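Local coordinates for ebony (Drosophila melanogaster, PDB 6DYN), which probably joins beta-alanine to biogenic amines such as histamine and dopamine, this chain being its C-terminal part, probably the amine-selecting domain, at residues D30-L35 against L94-F99; L60-Y65 against H141-E146; N117-S122 against G158-N163. All coordinates share one frame; numbering follows the deposited sequence.

How the contacts relate
All three contacts are largely buried, but they serve different parts of the domain. Contact 1 lies about 25 Å, centre to centre, from contact 2, on the other side of the chain's centre. It joins a loop to helix 93-111 beside the bound histamine and mixes methyl packing with a carboxylate bond. Contact 2 packs helix 133-153 on strand 62-66 and is almost wholly apolar. Contact 3 pairs two strands of the same sheet by backbone hydrogen bonds and reaches the calcium ion. Helix 133-153 connects those two strands in sequence, and Leu60 touches Leu120 between contacts 2 and 3. Contacts 1 and 3 both reach histamine: contact 1 meets its imidazole, contact 3 its amino group.

Contact 1. Residues D30-L35 against L94-F99; sequences DLEQWL and LIVFEF. With HSM (histamine), chain B.
At the edge of the histamine site, Leu31, Glu32 and Leu35 pack on Val96 and Phe99 of helix 93-111; Glu32 and Val96 face the ligand. The first three belong to the loop between helix 14-25 and helix 41-58, which makes a short 3-10 turn here. Val96 uses both its methyls. CG2 faces the loop alone: Leu35 CD1 lies 3.8 Å from Val96 CG2, and Glu32 CG packs against the same methyl. CG1 meets both Leu31 and the ligand. It stands opposite the backbone N (chi1 166°) and comes to 3.9 Å from NE2 of histamine, with Leu31 CD1 also nearby. Leu31 meets Phe99 at about a right angle. Its CD1 sits at the edge of the ring, near the ring plane, 3.9 Å from Phe99 CD2. Tyr188 and Phe197 meet the Phe99 ring as well, at inclined angles. Glu32 is the polar member of the group. Its chain bends at chi2 (89°), which carries the carboxylate from Val96 to the imidazole. The main bond runs from histamine NE2 to Glu32 OE2, 3.0 Å long with an angle of 151° at the hydrogen. A weak one reaches Glu32 OE1 at 3.5 Å from histamine NE2. Tyr44 OH adds a weak hydrogen bond to OE2. The Glu32 carboxylate thus accepts the ring N-H, with one Val96 methyl beside it. This chemistry is consistent with selection of amines that carry a polar donor at the end far from the amino group.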
loop_
_atom_site.group_PDB
_atom_site.type_symbol
_atom_site.label_atom_id
_atom_site.label_comp_id
_atom_site.label_asym_id
_atom_site.label_seq_id
_atom_site.Cartn_x
_atom_site.Cartn_y
_atom_site.Cartn_z
ATOM N N ASP A 30 -8.764 -1.313 -7.098
ATOM C CA ASP A 30 -10.054 -1.976 -6.995
ATOM C C ASP A 30 -11.108 -1.116 -6.296
ATOM O O ASP A 30 -12.302 -1.321 -6.514
ATOM C CB ASP A 30 -9.874 -3.314 -6.275
ATOM C CG ASP A 30 -8.857 -4.226 -6.971
ATOM O OD1 ASP A 30 -7.646 -3.888 -6.951
ATOM O OD2 ASP A 30 -9.266 -5.276 -7.518
ATOM N N LEU A 31 -10.705 -0.172 -5.453
ATOM C CA LEU A 31 -11.684 0.678 -4.780
ATOM C C LEU A 31 -12.009 1.905 -5.622
ATOM O O LEU A 31 -13.181 2.232 -5.818
ATOM C CB LEU A 31 -11.170 1.114 -3.406
ATOM C CG LEU A 31 -10.955 0.019 -2.357
ATOM C CD1 LEU A 31 -10.294 0.603 -1.137
ATOM C CD2 LEU A 31 -12.290 -0.605 -1.981
ATOM N N GLU A 32 -10.980 2.559 -6.156
ATOM C CA GLU A 32 -11.158 3.803 -6.896
ATOM C C GLU A 32 -11.996 3.632 -8.156
ATOM O O GLU A 32 -12.571 4.615 -8.636
ATOM C CB GLU A 32 -9.792 4.388 -7.258
ATOM C CG GLU A 32 -9.018 4.882 -6.059
ATOM C CD GLU A 32 -8.144 3.808 -5.402
ATOM O OE1 GLU A 32 -8.609 2.655 -5.221
ATOM O OE2 GLU A 32 -6.981 4.129 -5.062
ATOM N N GLN A 33 -12.082 2.415 -8.700
ATOM C CA GLN A 33 -12.838 2.203 -9.922
ATOM C C GLN A 33 -14.312 2.494 -9.728
ATOM O O GLN A 33 -15.026 2.716 -10.713
ATOM C CB GLN A 33 -12.664 0.770 -10.410
ATOM C CG GLN A 33 -13.380 -0.264 -9.533
ATOM C CD GLN A 33 -13.140 -1.692 -10.000
ATOM O OE1 GLN A 33 -13.422 -2.041 -11.141
ATOM N NE2 GLN A 33 -12.592 -2.517 -9.119
ATOM N N TRP A 34 -14.781 2.488 -8.481
ATOM C CA TRP A 34 -16.187 2.685 -8.171
ATOM C C TRP A 34 -16.524 4.136 -7.867
ATOM O O TRP A 34 -17.706 4.468 -7.731
ATOM C CB TRP A 34 -16.577 1.791 -6.994
ATOM C CG TRP A 34 -16.260 0.351 -7.245
ATOM C CD1 TRP A 34 -15.336 -0.425 -6.599
ATOM C CD2 TRP A 34 -16.857 -0.482 -8.240
ATOM N NE1 TRP A 34 -15.329 -1.695 -7.134
ATOM C CE2 TRP A 34 -16.260 -1.754 -8.138
ATOM C CE3 TRP A 34 -17.849 -0.273 -9.210
ATOM C CZ2 TRP A 34 -16.614 -2.808 -8.964
ATOM C CZ3 TRP A 34 -18.203 -1.324 -10.025
ATOM C CH2 TRP A 34 -17.582 -2.574 -9.904
ATOM N N LEU A 35 -15.510 4.982 -7.738
ATOM C CA LEU A 35 -15.650 6.415 -7.565
ATOM C C LEU A 35 -15.703 7.160 -8.891
ATOM O O LEU A 35 -15.981 8.365 -8.889
ATOM C CB LEU A 35 -14.481 6.963 -6.732
ATOM C CG LEU A 35 -14.300 6.386 -5.331
ATOM C CD1 LEU A 35 -13.069 6.982 -4.631
ATOM C CD2 LEU A 35 -15.558 6.617 -4.522
ATOM N N LEU A 94 -9.994 10.860 -0.831
ATOM C CA LEU A 94 -10.241 10.988 0.603
ATOM C C LEU A 94 -11.220 9.933 1.096
ATOM O O LEU A 94 -11.100 9.453 2.222
ATOM C CB LEU A 94 -10.766 12.383 0.935
ATOM C CG LEU A 94 -11.134 12.611 2.404
ATOM C CD1 LEU A 94 -9.908 12.386 3.268
ATOM C CD2 LEU A 94 -11.707 14.014 2.631
ATOM N N ILE A 95 -12.192 9.559 0.273
ATOM C CA ILE A 95 -13.136 8.528 0.688
ATOM C C ILE A 95 -12.436 7.180 0.813
ATOM O O ILE A 95 -12.768 6.370 1.688
ATOM C CB ILE A 95 -14.324 8.478 -0.291
ATOM C CG1 ILE A 95 -15.088 9.809 -0.251
ATOM C CG2 ILE A 95 -15.253 7.301 0.030
ATOM C CD1 ILE A 95 -16.342 9.838 -1.122
ATOM N N VAL A 96 -11.461 6.911 -0.057
ATOM C CA VAL A 96 -10.703 5.661 0.037
ATOM C C VAL A 96 -9.935 5.608 1.352
ATOM O O VAL A 96 -9.966 4.597 2.067
ATOM C CB VAL A 96 -9.766 5.493 -1.173
ATOM C CG1 VAL A 96 -8.767 4.396 -0.915
ATOM C CG2 VAL A 96 -10.571 5.163 -2.412
ATOM N N PHE A 97 -9.257 6.705 1.702
ATOM C CA PHE A 97 -8.484 6.718 2.941
ATOM C C PHE A 97 -9.384 6.667 4.167
ATOM O O PHE A 97 -9.041 6.019 5.159
ATOM C CB PHE A 97 -7.578 7.943 2.990
ATOM C CG PHE A 97 -6.404 7.839 2.061
ATOM C CD1 PHE A 97 -5.219 7.269 2.487
ATOM C CD2 PHE A 97 -6.500 8.270 0.744
ATOM C CE1 PHE A 97 -4.135 7.156 1.623
ATOM C CE2 PHE A 97 -5.419 8.156 -0.130
ATOM C CZ PHE A 97 -4.235 7.604 0.314
ATOM N N GLU A 98 -10.540 7.334 4.113
ATOM C CA GLU A 98 -11.488 7.241 5.219
ATOM C C GLU A 98 -12.018 5.818 5.362
ATOM O O GLU A 98 -12.174 5.317 6.481
ATOM C CB GLU A 98 -12.633 8.230 5.005
ATOM C CG GLU A 98 -12.371 9.634 5.547
ATOM C CD GLU A 98 -13.475 10.637 5.201
ATOM O OE1 GLU A 98 -14.594 10.219 4.836
ATOM O OE2 GLU A 98 -13.227 11.852 5.319
ATOM N N PHE A 99 -12.307 5.154 4.235
ATOM C CA PHE A 99 -12.699 3.748 4.285
ATOM C C PHE A 99 -11.590 2.885 4.865
ATOM O O PHE A 99 -11.856 1.992 5.675
ATOM C CB PHE A 99 -13.077 3.231 2.899
ATOM C CG PHE A 99 -13.322 1.723 2.861
ATOM C CD1 PHE A 99 -14.244 1.141 3.718
ATOM C CD2 PHE A 99 -12.614 0.908 1.994
ATOM C CE1 PHE A 99 -14.477 -0.225 3.704
ATOM C CE2 PHE A 99 -12.829 -0.458 1.973
ATOM C CZ PHE A 99 -13.767 -1.028 2.825
HETATM N N HSM B . -3.079 -0.556 0.890
HETATM C CA HSM B . -4.459 -0.114 0.746
HETATM C CB HSM B . -4.957 -0.424 -0.675
HETATM C CG HSM B . -5.231 0.880 -1.438
HETATM N ND1 HSM B . -4.560 2.010 -1.309
HETATM C CD2 HSM B . -6.206 1.082 -2.381
HETATM C CE1 HSM B . -5.099 2.916 -2.147
HETATM N NE2 HSM B . -6.114 2.327 -2.806
#

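Contact 2. Residues L60-Y65 against H141-E146; sequences LSFVVY and HFMEHE
Phe62 lays one face of its ring against Glu146, while Val64, two residues along strand 62-66, meets Phe142 and Met143. Strand 62-65 and helix 141-146 run roughly antiparallel, their N-to-C directions 140° apart and their axes 9.9 Å apart at the closest. The Phe62 ring is set by chi1 of 61°, which places CG between the backbone N and the carbonyl carbon, and it projects to the helix. Glu146 CG sits over the ring face, 3.7 Å from the centroid of Phe62, in a CH-pi contact. The carboxylate plane is nearly perpendicular to the ring. Its OE2 forms a salt bridge with Arg149, so the polar end is held by the helix itself while the aliphatic part covers the ring. The backbone O of Met143 lies at the ring edge, near the plane, 3.8 Å from Phe62 CZ. Met143 CG approaches Phe62 CE1 at 4.1 Å. With an alanine in place of Phe62, Glu146 CG is likely to lose the face it rests on, and a gap would probably open beside Met143. Both Val64 methyls reach the Phe142 ring, CG1 lying 3.8 Å from Phe142 CD2. Val64 CG2 also touches Met143 CG at 3.6 Å. Met4 of strand 4-8 touches both Val64 and Phe142, and Met143 also reaches Met125 and Thr127 of strand 119-127. One helix therefore packs across several strands. Such packing of an amphipathic helix on a central mixed sheet is consistent with the GNAT-like fold that this topology suggests.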
loop_
_atom_site.group_PDB
_atom_site.type_symbol
_atom_site.label_atom_id
_atom_site.label_comp_id
_atom_site.label_asym_id
_atom_site.label_seq_id
_atom_site.Cartn_x
_atom_site.Cartn_y
_atom_site.Cartn_z
ATOM N N LEU A 60 11.897 3.955 5.927
ATOM C CA LEU A 60 11.237 2.659 6.014
ATOM C C LEU A 60 10.830 2.140 4.648
ATOM O O LEU A 60 10.236 1.063 4.561
ATOM C CB LEU A 60 9.998 2.745 6.915
ATOM C CG LEU A 60 10.255 3.122 8.371
ATOM C CD1 LEU A 60 8.936 3.376 9.109
ATOM C CD2 LEU A 60 11.077 2.031 9.058
ATOM N N SER A 61 11.121 2.879 3.587
ATOM C CA SER A 61 10.656 2.567 2.253
ATOM C C SER A 61 11.850 2.273 1.365
ATOM O O SER A 61 12.991 2.571 1.709
ATOM C CB SER A 61 9.816 3.713 1.689
ATOM O OG SER A 61 8.708 3.928 2.522
ATOM N N PHE A 62 11.573 1.670 0.212
ATOM C CA PHE A 62 12.648 1.241 -0.664
ATOM C C PHE A 62 12.113 1.085 -2.080
ATOM O O PHE A 62 10.901 1.019 -2.308
ATOM C CB PHE A 62 13.293 -0.061 -0.152
ATOM C CG PHE A 62 12.347 -1.254 -0.078
ATOM C CD1 PHE A 62 12.028 -1.990 -1.225
ATOM C CD2 PHE A 62 11.807 -1.655 1.138
ATOM C CE1 PHE A 62 11.160 -3.099 -1.159
ATOM C CE2 PHE A 62 10.954 -2.765 1.209
ATOM C CZ PHE A 62 10.634 -3.486 0.055
ATOM N N VAL A 63 13.048 1.056 -3.031
ATOM C CA VAL A 63 12.771 0.740 -4.424
ATOM C C VAL A 63 13.452 -0.583 -4.760
ATOM O O VAL A 63 14.354 -1.045 -4.063
ATOM C CB VAL A 63 13.239 1.863 -5.381
ATOM C CG1 VAL A 63 12.391 3.100 -5.186
ATOM C CG2 VAL A 63 14.706 2.199 -5.136
ATOM N N VAL A 64 13.011 -1.205 -5.843
ATOM C CA VAL A 64 13.622 -2.447 -6.301
ATOM C C VAL A 64 14.236 -2.190 -7.667
ATOM O O VAL A 64 13.551 -1.715 -8.579
ATOM C CB VAL A 64 12.617 -3.607 -6.355
ATOM C CG1 VAL A 64 13.280 -4.848 -6.963
ATOM C CG2 VAL A 64 12.121 -3.887 -4.960
ATOM N N TYR A 65 15.531 -2.470 -7.786
ATOM C CA TYR A 65 16.255 -2.394 -9.044
ATOM C C TYR A 65 16.299 -3.754 -9.723
ATOM O O TYR A 65 16.432 -4.788 -9.066
ATOM C CB TYR A 65 17.683 -1.900 -8.803
ATOM C CG TYR A 65 17.762 -0.403 -8.631
ATOM C CD1 TYR A 65 17.923 0.434 -9.734
ATOM C CD2 TYR A 65 17.673 0.175 -7.378
ATOM C CE1 TYR A 65 17.991 1.807 -9.586
ATOM C CE2 TYR A 65 17.744 1.546 -7.220
ATOM C CZ TYR A 65 17.909 2.359 -8.326
ATOM O OH TYR A 65 17.977 3.727 -8.173
ATOM N N HIS A 141 7.089 -11.104 -4.876
ATOM C CA HIS A 141 7.725 -11.975 -3.889
ATOM C C HIS A 141 8.950 -11.307 -3.294
ATOM O O HIS A 141 9.162 -11.351 -2.077
ATOM C CB HIS A 141 8.106 -13.319 -4.512
ATOM C CG HIS A 141 6.966 -14.293 -4.614
ATOM N ND1 HIS A 141 6.309 -14.788 -3.509
ATOM C CD2 HIS A 141 6.368 -14.861 -5.692
ATOM C CE1 HIS A 141 5.352 -15.614 -3.901
ATOM N NE2 HIS A 141 5.360 -15.670 -5.221
ATOM N N PHE A 142 9.748 -10.637 -4.134
ATOM C CA PHE A 142 10.949 -9.971 -3.648
ATOM C C PHE A 142 10.600 -8.814 -2.702
ATOM O O PHE A 142 11.264 -8.618 -1.680
ATOM C CB PHE A 142 11.778 -9.480 -4.840
ATOM C CG PHE A 142 13.094 -8.874 -4.465
ATOM C CD1 PHE A 142 14.229 -9.664 -4.340
ATOM C CD2 PHE A 142 13.212 -7.505 -4.278
ATOM C CE1 PHE A 142 15.456 -9.099 -4.015
ATOM C CE2 PHE A 142 14.441 -6.932 -3.953
ATOM C CZ PHE A 142 15.560 -7.730 -3.810
ATOM N N MET A 143 9.551 -8.057 -3.012
ATOM C CA MET A 143 9.161 -6.962 -2.121
ATOM C C MET A 143 8.580 -7.472 -0.805
ATOM O O MET A 143 8.810 -6.860 0.242
ATOM C CB MET A 143 8.180 -6.022 -2.825
ATOM C CG MET A 143 8.887 -5.153 -3.911
ATOM S SD MET A 143 7.845 -3.831 -4.563
ATOM C CE MET A 143 6.457 -4.737 -5.224
ATOM N N GLU A 144 7.865 -8.596 -0.813
ATOM C CA GLU A 144 7.334 -9.101 0.448
ATOM C C GLU A 144 8.461 -9.557 1.363
ATOM O O GLU A 144 8.481 -9.252 2.564
ATOM C CB GLU A 144 6.378 -10.249 0.202
ATOM C CG GLU A 144 5.898 -10.799 1.511
ATOM C CD GLU A 144 5.136 -9.709 2.275
ATOM O OE1 GLU A 144 4.326 -9.007 1.625
ATOM O OE2 GLU A 144 5.319 -9.582 3.504
ATOM N N HIS A 145 9.418 -10.287 0.792
ATOM C CA HIS A 145 10.615 -10.708 1.502
ATOM C C HIS A 145 11.363 -9.517 2.075
ATOM O O HIS A 145 11.850 -9.563 3.207
ATOM C CB HIS A 145 11.478 -11.501 0.525
ATOM C CG HIS A 145 12.635 -12.198 1.154
ATOM N ND1 HIS A 145 13.834 -11.568 1.414
ATOM C CD2 HIS A 145 12.792 -13.484 1.547
ATOM C CE1 HIS A 145 14.673 -12.430 1.963
ATOM N NE2 HIS A 145 14.066 -13.600 2.054
ATOM N N GLU A 146 11.451 -8.431 1.317
ATOM C CA GLU A 146 12.220 -7.294 1.790
ATOM C C GLU A 146 11.451 -6.449 2.810
ATOM O O GLU A 146 12.064 -5.873 3.710
ATOM C CB GLU A 146 12.668 -6.439 0.607
ATOM C CG GLU A 146 13.550 -5.260 0.995
ATOM C CD GLU A 146 14.941 -5.680 1.477
ATOM O OE1 GLU A 146 15.370 -6.840 1.213
ATOM O OE2 GLU A 146 15.598 -4.829 2.114
#

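Contact 3. Residues N117-S122 against G158-N163; sequences NQILHS and GIFTTN. With CA (calcium ion), chain C; HSM (histamine), chain B.
Ile119, Leu120 and His121 pair in parallel with Gly158, Ile159 and Phe160, the strand axes approaching to 4.6 Å at an angle of 34°. Leu120 bonds through both its N and its O: Leu120 N donates to Gly158 O at 2.9 Å, and Phe160 N donates to Leu120 O at 2.9 Å. Ser122 N follows with a bond of 3.0 Å to Phe160 O. Ile119 and Phe160 lie side by side and point the same way, with Ile119 CG2 3.4 Å from Phe160 CB. His121 joins them on that face. Its CG is turned opposite its own N (chi1 -169°), which brings CD2 at the ring edge to 3.2 Å from Phe160 O. His121 NE2 bonds to Glu104 of helix 93-111. On the other face Leu120 and Ile159 pack under Ala151 of helix 133-153. The strands and this helix form a beta-alpha-beta unit. After Ser122 direct backbone bonding gives way to a water-mediated link, probably as in GNAT relatives, where the corresponding strands splay apart. That water donates to Ser122 O and accepts from Thr162 N, and also from the amino N of histamine at 2.9 Å. Thr162 O receives a weak bond from the same amino group. Further along, Asn163 OD1 binds the calcium ion at 2.4 Å, and a second water links the ion to the histamine N.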
loop_
_atom_site.group_PDB
_atom_site.type_symbol
_atom_site.label_atom_id
_atom_site.label_comp_id
_atom_site.label_asym_id
_atom_site.label_seq_id
_atom_site.Cartn_x
_atom_site.Cartn_y
_atom_site.Cartn_z
ATOM N N ASN A 117 7.194 2.629 16.722
ATOM C CA ASN A 117 8.147 1.604 16.316
ATOM C C ASN A 117 7.622 0.212 16.635
ATOM O O ASN A 117 8.394 -0.711 16.883
ATOM C CB ASN A 117 9.520 1.853 16.956
ATOM C CG ASN A 117 10.673 1.352 16.094
ATOM O OD1 ASN A 117 11.732 1.962 16.059
ATOM N ND2 ASN A 117 10.497 0.198 15.468
ATOM N N GLN A 118 6.300 0.056 16.629
ATOM C CA GLN A 118 5.667 -1.248 16.794
ATOM C C GLN A 118 5.016 -1.751 15.516
ATOM O O GLN A 118 5.242 -2.892 15.111
ATOM C CB GLN A 118 4.617 -1.186 17.914
ATOM C CG GLN A 118 5.173 -0.829 19.256
ATOM C CD GLN A 118 5.629 -2.029 20.043
ATOM O OE1 GLN A 118 5.763 -3.134 19.513
ATOM N NE2 GLN A 118 5.846 -1.825 21.333
ATOM N N ILE A 119 4.229 -0.925 14.852
ATOM C CA ILE A 119 3.409 -1.354 13.731
ATOM C C ILE A 119 4.001 -0.763 12.461
ATOM O O ILE A 119 3.928 0.454 12.249
ATOM C CB ILE A 119 1.947 -0.929 13.913
ATOM C CG1 ILE A 119 1.393 -1.350 15.285
ATOM C CG2 ILE A 119 1.097 -1.525 12.848
ATOM C CD1 ILE A 119 0.012 -0.777 15.544
ATOM N N LEU A 120 4.562 -1.622 11.597
ATOM C CA LEU A 120 5.041 -1.196 10.284
ATOM C C LEU A 120 3.877 -1.237 9.293
ATOM O O LEU A 120 3.438 -2.319 8.883
ATOM C CB LEU A 120 6.191 -2.079 9.800
ATOM C CG LEU A 120 6.764 -1.511 8.504
ATOM C CD1 LEU A 120 7.434 -0.167 8.782
ATOM C CD2 LEU A 120 7.704 -2.494 7.810
ATOM N N HIS A 121 3.402 -0.062 8.881
ATOM C CA HIS A 121 2.256 0.061 7.982
ATOM C C HIS A 121 2.743 -0.001 6.545
ATOM O O HIS A 121 3.422 0.920 6.075
ATOM C CB HIS A 121 1.499 1.368 8.228
ATOM C CG HIS A 121 0.174 1.453 7.528
ATOM N ND1 HIS A 121 -0.398 2.650 7.149
ATOM C CD2 HIS A 121 -0.702 0.485 7.156
ATOM C CE1 HIS A 121 -1.560 2.416 6.564
ATOM N NE2 HIS A 121 -1.770 1.110 6.560
ATOM N N SER A 122 2.387 -1.079 5.843
ATOM C CA SER A 122 2.633 -1.188 4.405
ATOM C C SER A 122 1.542 -0.380 3.710
ATOM O O SER A 122 0.402 -0.823 3.593
ATOM C CB SER A 122 2.646 -2.640 3.949
ATOM O OG SER A 122 2.948 -2.721 2.567
ATOM N N GLY A 158 5.444 -5.986 13.893
ATOM C CA GLY A 158 4.793 -6.702 12.813
ATOM C C GLY A 158 4.425 -5.756 11.699
ATOM O O GLY A 158 4.671 -4.552 11.770
ATOM N N ILE A 159 3.824 -6.327 10.662
ATOM C CA ILE A 159 3.503 -5.609 9.439
ATOM C C ILE A 159 1.990 -5.596 9.299
ATOM O O ILE A 159 1.336 -6.626 9.475
ATOM C CB ILE A 159 4.180 -6.245 8.206
ATOM C CG1 ILE A 159 5.692 -6.317 8.425
ATOM C CG2 ILE A 159 3.886 -5.424 6.951
ATOM C CD1 ILE A 159 6.368 -7.405 7.632
ATOM N N PHE A 160 1.445 -4.422 8.996
ATOM C CA PHE A 160 0.017 -4.136 9.037
ATOM C C PHE A 160 -0.345 -3.556 7.681
ATOM O O PHE A 160 0.266 -2.574 7.253
ATOM C CB PHE A 160 -0.262 -3.131 10.163
ATOM C CG PHE A 160 -1.708 -2.810 10.405
ATOM C CD1 PHE A 160 -2.618 -3.803 10.704
ATOM C CD2 PHE A 160 -2.133 -1.481 10.442
ATOM C CE1 PHE A 160 -3.951 -3.494 10.995
ATOM C CE2 PHE A 160 -3.456 -1.169 10.727
ATOM C CZ PHE A 160 -4.369 -2.196 10.995
ATOM N N THR A 161 -1.317 -4.156 6.999
ATOM C CA THR A 161 -1.716 -3.651 5.692
ATOM C C THR A 161 -3.161 -4.038 5.426
ATOM O O THR A 161 -3.653 -5.046 5.948
ATOM C CB THR A 161 -0.797 -4.183 4.565
ATOM O OG1 THR A 161 -1.114 -3.530 3.329
ATOM C CG2 THR A 161 -0.967 -5.677 4.374
ATOM N N THR A 162 -3.847 -3.213 4.634
ATOM C CA THR A 162 -5.161 -3.561 4.112
ATOM C C THR A 162 -5.001 -3.926 2.642
ATOM O O THR A 162 -4.599 -3.089 1.835
ATOM C CB THR A 162 -6.165 -2.419 4.291
ATOM O OG1 THR A 162 -6.227 -2.091 5.673
ATOM C CG2 THR A 162 -7.561 -2.859 3.895
ATOM N N ASN A 163 -5.303 -5.169 2.303
ATOM C CA ASN A 163 -5.133 -5.667 0.947
ATOM C C ASN A 163 -6.475 -5.634 0.233
ATOM O O ASN A 163 -7.457 -6.204 0.722
ATOM C CB ASN A 163 -4.525 -7.064 0.973
ATOM C CG ASN A 163 -3.027 -7.009 1.244
ATOM O OD1 ASN A 163 -2.318 -6.256 0.599
ATOM N ND2 ASN A 163 -2.563 -7.739 2.242
HETATM CA CA CA C . -0.188 -5.106 0.718
HETATM N N HSM B . -3.079 -0.556 0.890
HETATM C CA HSM B . -4.459 -0.114 0.746
HETATM C CB HSM B . -4.957 -0.424 -0.675
HETATM C CG HSM B . -5.231 0.880 -1.438
HETATM N ND1 HSM B . -4.560 2.010 -1.309
HETATM C CD2 HSM B . -6.206 1.082 -2.381
HETATM C CE1 HSM B . -5.099 2.916 -2.147
HETATM N NE2 HSM B . -6.114 2.327 -2.806
HETATM O O HOH W 1 -2.354 -0.901 3.670
HETATM O O HOH W 2 -1.987 -3.153 -0.119
#